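Local coordinates for peptidase M16 domain protein (Alicyclobacillus acidocaldarius subsp. acidocaldarius DSM 446, PDB 4XEA) that probably acts as a metallopeptidase of the M16 (insulinase) family, and binds a nickel ion in this crystal, at residues 410-413 against 414-417; 333-336 against 337-341; 150-153 against 154-158. All coordinates share one frame; numbering follows the deposited sequence.

Contact 1: residues 410-413 against 414-417; sequences LRED and NMVV
Two first torsions bring Arg411 and Asn414 together. Arg411 sends CG anti to its carbonyl carbon (chi1 -48°), and a bend further along at chi3 folds the chain back over the turn. Asn414 holds CG between its backbone N and carbonyl carbon (chi1 68°), which turns the amide toward Arg411. The two flat groups then stack. Their planes are 17° apart, and Asn414 CG lies over one face of the guanidinium, displaced toward its rim. The nearest side-chain approach is lower down the arginine, where Arg411 CB sits 3.4 Å from Asn414 OD1. Asn414 OD1 also takes a weak hydrogen bond from Arg411 N, 3.4 Å long. The amide nitrogen faces the other way: Asn414 ND2 is bonded to the backbone oxygens of Lys258 and His409. The two bonds at ND2 settle which way the amide is turned, and the weak one at OD1 agrees with it.

Arg411 NH2 also lies against Asp413 OD2 as a salt bridge, but the modelled 2.4 Å is too short to be trusted in detail. Arg411 NH1 bonds to Glu408 O, so the group is tied to the end of the preceding helix.

Glu412 to Met415 form a type I beta turn. It is closed by a weak bond from Met415 N to Glu412 O, 3.5 Å long. Selenomethionine Met415 lays its CB against the same Glu412 O, also at 3.5 Å.

The turn joins helix 399-409 to strand 415-422, the last strand of the chain. Asn414 pairs through its backbone with Lys258 of strand 252-258, and its side chain touches Trp257. Met415 reaches Gln333 of helix 325-342, while Val416 packs on helix 144-156.

Contact 2: residues 333-336 against 337-341; sequences QSHL and ARVRE
Arg340 curls back over the preceding turn of its helix and lays its guanidinium above the carbonyl of Leu336. Leu336 O sits over the centre of one face, 4.0 Å from Arg340 CZ. Leu336 O is already bonded to Arg340 N at 2.8 Å, so one carbonyl meets both the backbone and the flat group of the same arginine. Arg340 NH2 also passes 3.9 Å from Leu336 CB. At the guanidinium edge a water accepts from Arg340 NH1 and donates to Gln333 O, bridging residues seven apart. Gln333 O takes the helical bond from Ala337 N as well.

Arg338 comes at its neighbours differently. The guanidinium has Ser334 O and His335 N at its edge, near its plane. Arg338 NE makes a long, weak bond of 3.4 Å to Ser334 O, nearly straight at 165°, beside the shorter backbone bond from Arg338 N. Val339 CG2 approaches the His335 ring obliquely, 4.3 Å from His335 CE1.

These are contacts one turn apart, i to i+3 and i to i+4, within helix 325-342 of the M16 inactive domain, and the water bridge spans two turns. The helix packs against helices 265-283 and 399-409, with Leu336 and Val339 both touching Phe406.

Further out, other residues position these groups. With CG anti to the backbone N (chi1 -173°) and a bend at chi3, Arg340 can bring NH2 to Leu410 O. A leucine in place of Arg340 would probably leave Leu410 O without this donor and the water without its second protein partner. Ser334 OG bonds to Glu330. His335 NE2 bonds to Leu282 O, and the His335 ring stacks with Phe289.

Contact 3: residues 150-153 against 154-158; sequences MELL and RAMYH
Four successive i+4 backbone bonds, from Arg154 N to Met150 O through Tyr157 N to Leu153 O, run down the last turns of helix 144-156, the shortest being Met156 N to Leu152 O at 2.7 Å, and Tyr157 is the first residue to leave helical angles.

Glu151 and Arg154 form a salt bridge along the helix. Arg154 NH1 gives a straight bond of 2.8 Å to Glu151 OE2. The carboxylate is met from above its plane, yet its oxygen lies in the guanidinium plane, and the two planes stand 76° apart. A chi2 of -54° bends Glu151 back to bring its acid within reach. One face of the guanidinium lies over Met150 O, and Arg154 NH2 is 3.7 Å from Met150 CB. Glu151 OE2 has a second cationic partner in Arg147, so it probably offsets the two nearby positive charges.

The apolar pairs run side by side. Leu152 CD1 meets the methyl CE of selenomethionine Met156 at 3.9 Å. Leu153 CD2 lies 4.0 Å from Tyr157 CE2, while Leu153 O sits at the edge of the tyrosine ring, 3.6 Å from Tyr157 CD2.

The helix end packs on the mixed sheet that contains strands 252-258, 314-321 and 415-422. Leu152 touches all three strands, through Leu254, Leu317 and Val416. Leu153, Met156 and Tyr157 gather on Tyr315, and Lys258 NZ bonds to Met156 O.

How the contacts relate
Along the chain the order is contact 3, contact 2, contact 1. Contact 1 lies between the other two, its centre about 12 Å from that of contact 2 and about 13 Å from that of contact 3. Contacts 2 and 3 do not touch, and their nearest atoms are about 12 Å apart. Strand 415-422 lies between them: Val416 CG1 meets Leu152 CD2 of contact 3 at 3.5 Å, and Met415 CE lies 3.8 Å from Gln333 OE1 of contact 2. The five-stranded sheet thus has helices 144-156 and 325-342 packed against it. On the contact 3 side the Met150 side chain is about 14 Å from the nickel ion.

Contact 1: residues 410-413 against 414-417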
loop_
_atom_site.group_PDB
_atom_site.type_symbol
_atom_site.label_atom_id
_atom_site.label_comp_id
_atom_site.label_asym_id
_atom_site.label_seq_id
_atom_site.Cartn_x
_atom_site.Cartn_y
_atom_site.Cartn_z
ATOM N N LEU A 410 16.936 17.207 17.306
ATOM C CA LEU A 410 16.647 16.041 18.125
ATOM C C LEU A 410 17.266 16.238 19.515
ATOM O O LEU A 410 18.314 15.656 19.817
ATOM C CB LEU A 410 17.115 14.747 17.436
ATOM C CG LEU A 410 16.433 14.482 16.069
ATOM C CD1 LEU A 410 16.943 13.222 15.446
ATOM C CD2 LEU A 410 14.912 14.453 16.160
ATOM N N ARG A 411 16.574 17.023 20.351
ATOM C CA ARG A 411 17.051 17.433 21.656
ATOM C C ARG A 411 16.153 16.876 22.757
ATOM O O ARG A 411 15.210 16.161 22.477
ATOM C CB ARG A 411 17.131 18.973 21.741
ATOM C CG ARG A 411 17.844 19.674 20.547
ATOM C CD ARG A 411 18.248 21.138 20.868
ATOM N NE ARG A 411 17.174 21.830 21.583
ATOM C CZ ARG A 411 16.109 22.375 21.000
ATOM N NH1 ARG A 411 15.981 22.356 19.681
ATOM N NH2 ARG A 411 15.159 22.952 21.724
ATOM N N GLU A 412 16.453 17.200 24.018
ATOM C CA GLU A 412 15.598 16.771 25.122
ATOM C C GLU A 412 14.510 17.774 25.472
ATOM O O GLU A 412 13.403 17.400 25.853
ATOM C CB GLU A 412 16.461 16.486 26.355
ATOM C CG GLU A 412 17.303 15.248 26.105
ATOM C CD GLU A 412 17.673 14.549 27.375
ATOM O OE1 GLU A 412 18.577 15.069 28.054
ATOM O OE2 GLU A 412 17.042 13.496 27.664
ATOM N N ASP A 413 14.790 19.050 25.310
ATOM C CA ASP A 413 13.851 20.077 25.756
ATOM C C ASP A 413 12.712 20.347 24.746
ATOM O O ASP A 413 11.734 21.013 25.099
ATOM C CB ASP A 413 14.577 21.369 26.102
ATOM C CG ASP A 413 15.560 21.764 25.033
ATOM O OD1 ASP A 413 16.774 21.566 25.241
ATOM O OD2 ASP A 413 15.130 22.225 23.979
ATOM N N ASN A 414 12.796 19.809 23.534
ATOM C CA ASN A 414 11.672 19.952 22.594
ATOM C C ASN A 414 10.958 18.628 22.320
ATOM O O ASN A 414 10.285 18.465 21.279
ATOM C CB ASN A 414 12.123 20.629 21.270
ATOM C CG ASN A 414 13.069 19.736 20.451
ATOM O OD1 ASN A 414 13.843 18.971 21.033
ATOM N ND2 ASN A 414 13.058 19.882 19.097
HETATM N N MSE A 415 11.092 17.699 23.256
HETATM C CA MSE A 415 10.699 16.321 23.071
HETATM C C MSE A 415 9.454 16.011 23.889
HETATM O O MSE A 415 9.293 16.514 24.964
HETATM C CB MSE A 415 11.846 15.376 23.478
HETATM C CG MSE A 415 11.566 13.927 23.311
HETATM SE SE MSE A 415 12.932 12.741 23.961
HETATM C CE MSE A 415 12.949 13.196 25.886
ATOM N N VAL A 416 8.569 15.183 23.319
ATOM C CA VAL A 416 7.361 14.728 23.975
ATOM C C VAL A 416 7.413 13.218 23.915
ATOM O O VAL A 416 7.737 12.623 22.854
ATOM C CB VAL A 416 6.069 15.192 23.254
ATOM C CG1 VAL A 416 4.838 14.632 23.975
ATOM C CG2 VAL A 416 6.034 16.693 23.196
ATOM N N VAL A 417 7.155 12.579 25.035
ATOM C CA VAL A 417 7.107 11.104 25.065
ATOM C C VAL A 417 5.691 10.743 25.471
ATOM O O VAL A 417 5.258 11.145 26.563
ATOM C CB VAL A 417 8.086 10.469 26.071
ATOM C CG1 VAL A 417 8.118 8.921 25.973
ATOM C CG2 VAL A 417 9.488 10.999 25.913
#

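Contact 2: residues 333-336 against 337-341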
loop_
_atom_site.group_PDB
_atom_site.type_symbol
_atom_site.label_atom_id
_atom_site.label_comp_id
_atom_site.label_asym_id
_atom_site.label_seq_id
_atom_site.Cartn_x
_atom_site.Cartn_y
_atom_site.Cartn_z
ATOM N N GLN A 333 16.034 7.348 24.174
ATOM C CA GLN A 333 16.741 8.469 24.772
ATOM C C GLN A 333 18.238 8.184 24.980
ATOM O O GLN A 333 19.054 9.076 24.794
ATOM C CB GLN A 333 16.095 8.856 26.111
ATOM C CG GLN A 333 14.655 9.381 25.941
ATOM C CD GLN A 333 13.950 9.654 27.266
ATOM O OE1 GLN A 333 14.413 10.464 28.065
ATOM N NE2 GLN A 333 12.812 8.987 27.488
ATOM N N SER A 334 18.599 6.954 25.349
ATOM C CA SER A 334 20.014 6.580 25.495
ATOM C C SER A 334 20.760 6.599 24.189
ATOM O O SER A 334 21.859 7.138 24.114
ATOM C CB SER A 334 20.137 5.173 26.045
ATOM O OG SER A 334 19.897 5.178 27.419
ATOM N N HIS A 335 20.164 5.949 23.178
ATOM C CA HIS A 335 20.672 5.960 21.817
ATOM C C HIS A 335 20.975 7.396 21.392
ATOM O O HIS A 335 22.106 7.707 21.043
ATOM C CB HIS A 335 19.641 5.283 20.892
ATOM C CG HIS A 335 20.061 5.163 19.457
ATOM N ND1 HIS A 335 21.294 4.690 19.069
ATOM C CD2 HIS A 335 19.369 5.396 18.312
ATOM C CE1 HIS A 335 21.359 4.669 17.748
ATOM N NE2 HIS A 335 20.201 5.085 17.265
ATOM N N LEU A 336 19.979 8.286 21.488
ATOM C CA LEU A 336 20.161 9.682 21.093
ATOM C C LEU A 336 21.192 10.407 21.946
ATOM O O LEU A 336 21.926 11.234 21.425
ATOM C CB LEU A 336 18.827 10.456 21.091
ATOM C CG LEU A 336 17.789 9.943 20.073
ATOM C CD1 LEU A 336 16.474 10.735 20.179
ATOM C CD2 LEU A 336 18.294 9.972 18.639
ATOM N N ALA A 337 21.263 10.089 23.237
ATOM C CA ALA A 337 22.252 10.727 24.126
ATOM C C ALA A 337 23.675 10.370 23.704
ATOM O O ALA A 337 24.589 11.193 23.790
ATOM C CB ALA A 337 22.019 10.330 25.623
ATOM N N ARG A 338 23.868 9.140 23.239
ATOM C CA ARG A 338 25.192 8.716 22.759
ATOM C C ARG A 338 25.559 9.386 21.437
ATOM O O ARG A 338 26.691 9.836 21.270
ATOM C CB ARG A 338 25.292 7.198 22.645
ATOM C CG ARG A 338 25.759 6.558 23.947
ATOM C CD ARG A 338 25.622 5.055 23.910
ATOM N NE ARG A 338 24.220 4.665 23.747
ATOM C CZ ARG A 338 23.792 3.406 23.690
ATOM N NH1 ARG A 338 22.486 3.164 23.535
ATOM N NH2 ARG A 338 24.667 2.392 23.787
ATOM N N VAL A 339 24.611 9.461 20.505
ATOM C CA VAL A 339 24.876 10.115 19.236
ATOM C C VAL A 339 25.113 11.616 19.463
ATOM O O VAL A 339 25.909 12.227 18.776
ATOM C CB VAL A 339 23.719 9.898 18.224
ATOM C CG1 VAL A 339 23.945 10.729 16.972
ATOM C CG2 VAL A 339 23.546 8.393 17.882
ATOM N N ARG A 340 24.385 12.194 20.420
ATOM C CA ARG A 340 24.518 13.593 20.792
ATOM C C ARG A 340 25.914 13.892 21.343
ATOM O O ARG A 340 26.495 14.913 20.998
ATOM C CB ARG A 340 23.433 13.957 21.821
ATOM C CG ARG A 340 23.355 15.419 22.180
ATOM C CD ARG A 340 22.115 15.739 23.031
ATOM N NE ARG A 340 20.851 15.346 22.399
ATOM C CZ ARG A 340 19.986 14.458 22.880
ATOM N NH1 ARG A 340 20.190 13.814 24.031
ATOM N NH2 ARG A 340 18.891 14.196 22.198
ATOM N N GLU A 341 26.433 12.996 22.183
ATOM C CA GLU A 341 27.785 13.080 22.742
ATOM C C GLU A 341 28.860 12.790 21.684
ATOM O O GLU A 341 29.868 13.506 21.604
ATOM C CB GLU A 341 27.923 12.080 23.922
ATOM C CG GLU A 341 29.343 11.915 24.544
ATOM C CD GLU A 341 29.608 10.512 25.146
ATOM O OE1 GLU A 341 28.694 9.640 25.100
ATOM O OE2 GLU A 341 30.748 10.282 25.650
HETATM O O HOH W 1 18.389 11.489 24.779
#

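Contact 3: residues 150-153 against 154-158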
loop_
_atom_site.group_PDB
_atom_site.type_symbol
_atom_site.label_atom_id
_atom_site.label_comp_id
_atom_site.label_asym_id
_atom_site.label_seq_id
_atom_site.Cartn_x
_atom_site.Cartn_y
_atom_site.Cartn_z
HETATM N N MSE A 150 -2.927 12.136 17.993
HETATM C CA MSE A 150 -3.524 13.422 18.377
HETATM C C MSE A 150 -3.127 13.815 19.809
HETATM O O MSE A 150 -2.944 14.994 20.074
HETATM C CB MSE A 150 -5.055 13.467 18.160
HETATM C CG MSE A 150 -5.481 13.574 16.641
HETATM SE SE MSE A 150 -4.585 14.919 15.538
HETATM C CE MSE A 150 -4.758 16.427 16.793
ATOM N N GLU A 151 -2.922 12.833 20.685
ATOM C CA GLU A 151 -2.462 13.124 22.070
ATOM C C GLU A 151 -1.048 13.759 22.043
ATOM O O GLU A 151 -0.798 14.737 22.710
ATOM C CB GLU A 151 -2.483 11.871 22.957
ATOM C CG GLU A 151 -3.866 11.378 23.368
ATOM C CD GLU A 151 -4.729 12.459 24.050
ATOM O OE1 GLU A 151 -4.172 13.398 24.682
ATOM O OE2 GLU A 151 -5.974 12.353 23.930
ATOM N N LEU A 152 -0.179 13.226 21.199
ATOM C CA LEU A 152 1.171 13.786 21.000
ATOM C C LEU A 152 1.098 15.249 20.538
ATOM O O LEU A 152 1.682 16.161 21.180
ATOM C CB LEU A 152 1.922 12.882 20.017
ATOM C CG LEU A 152 3.368 13.167 19.583
ATOM C CD1 LEU A 152 3.407 14.400 18.737
ATOM C CD2 LEU A 152 4.240 13.266 20.758
ATOM N N LEU A 153 0.316 15.510 19.490
ATOM C CA LEU A 153 0.154 16.877 18.997
ATOM C C LEU A 153 -0.414 17.836 20.020
ATOM O O LEU A 153 0.054 19.028 20.116
ATOM C CB LEU A 153 -0.673 16.917 17.704
ATOM C CG LEU A 153 -0.060 16.272 16.446
ATOM C CD1 LEU A 153 -0.970 16.455 15.178
ATOM C CD2 LEU A 153 1.301 16.881 16.135
ATOM N N ARG A 154 -1.418 17.359 20.753
ATOM C CA ARG A 154 -2.064 18.142 21.778
ATOM C C ARG A 154 -1.068 18.461 22.929
ATOM O O ARG A 154 -1.102 19.550 23.484
ATOM C CB ARG A 154 -3.309 17.473 22.355
ATOM C CG ARG A 154 -4.587 17.715 21.534
ATOM C CD ARG A 154 -5.882 17.297 22.279
ATOM N NE ARG A 154 -6.136 15.856 22.388
ATOM C CZ ARG A 154 -6.751 15.095 21.470
ATOM N NH1 ARG A 154 -6.953 13.799 21.716
ATOM N NH2 ARG A 154 -7.146 15.598 20.299
ATOM N N ALA A 155 -0.181 17.521 23.208
ATOM C CA ALA A 155 0.869 17.732 24.210
ATOM C C ALA A 155 1.957 18.702 23.669
ATOM O O ALA A 155 2.434 19.611 24.379
ATOM C CB ALA A 155 1.462 16.377 24.623
HETATM N N MSE A 156 2.330 18.517 22.410
HETATM C CA MSE A 156 3.405 19.275 21.804
HETATM C C MSE A 156 3.087 20.769 21.575
HETATM O O MSE A 156 3.938 21.626 21.843
HETATM C CB MSE A 156 3.827 18.599 20.498
HETATM C CG MSE A 156 4.906 19.272 19.711
HETATM SE SE MSE A 156 5.536 18.228 18.183
HETATM C CE MSE A 156 6.354 16.855 19.087
ATOM N N TYR A 157 1.875 21.053 21.098
ATOM C CA TYR A 157 1.520 22.365 20.588
ATOM C C TYR A 157 0.620 23.100 21.579
ATOM O O TYR A 157 -0.367 22.564 22.069
ATOM C CB TYR A 157 0.897 22.262 19.148
ATOM C CG TYR A 157 1.918 21.974 18.121
ATOM C CD1 TYR A 157 2.720 22.993 17.592
ATOM C CD2 TYR A 157 2.167 20.663 17.700
ATOM C CE1 TYR A 157 3.715 22.723 16.620
ATOM C CE2 TYR A 157 3.149 20.393 16.741
ATOM C CZ TYR A 157 3.938 21.402 16.242
ATOM O OH TYR A 157 4.905 21.074 15.362
ATOM N N HIS A 158 0.977 24.350 21.886
ATOM C CA HIS A 158 0.178 25.182 22.752
ATOM C C HIS A 158 -1.052 25.775 22.056
ATOM O O HIS A 158 -2.120 25.828 22.658
ATOM C CB HIS A 158 0.991 26.375 23.293
ATOM C CG HIS A 158 2.158 25.990 24.149
ATOM N ND1 HIS A 158 2.266 26.365 25.471
ATOM C CD2 HIS A 158 3.292 25.320 23.852
ATOM C CE1 HIS A 158 3.396 25.886 25.963
ATOM N NE2 HIS A 158 4.022 25.229 25.004
#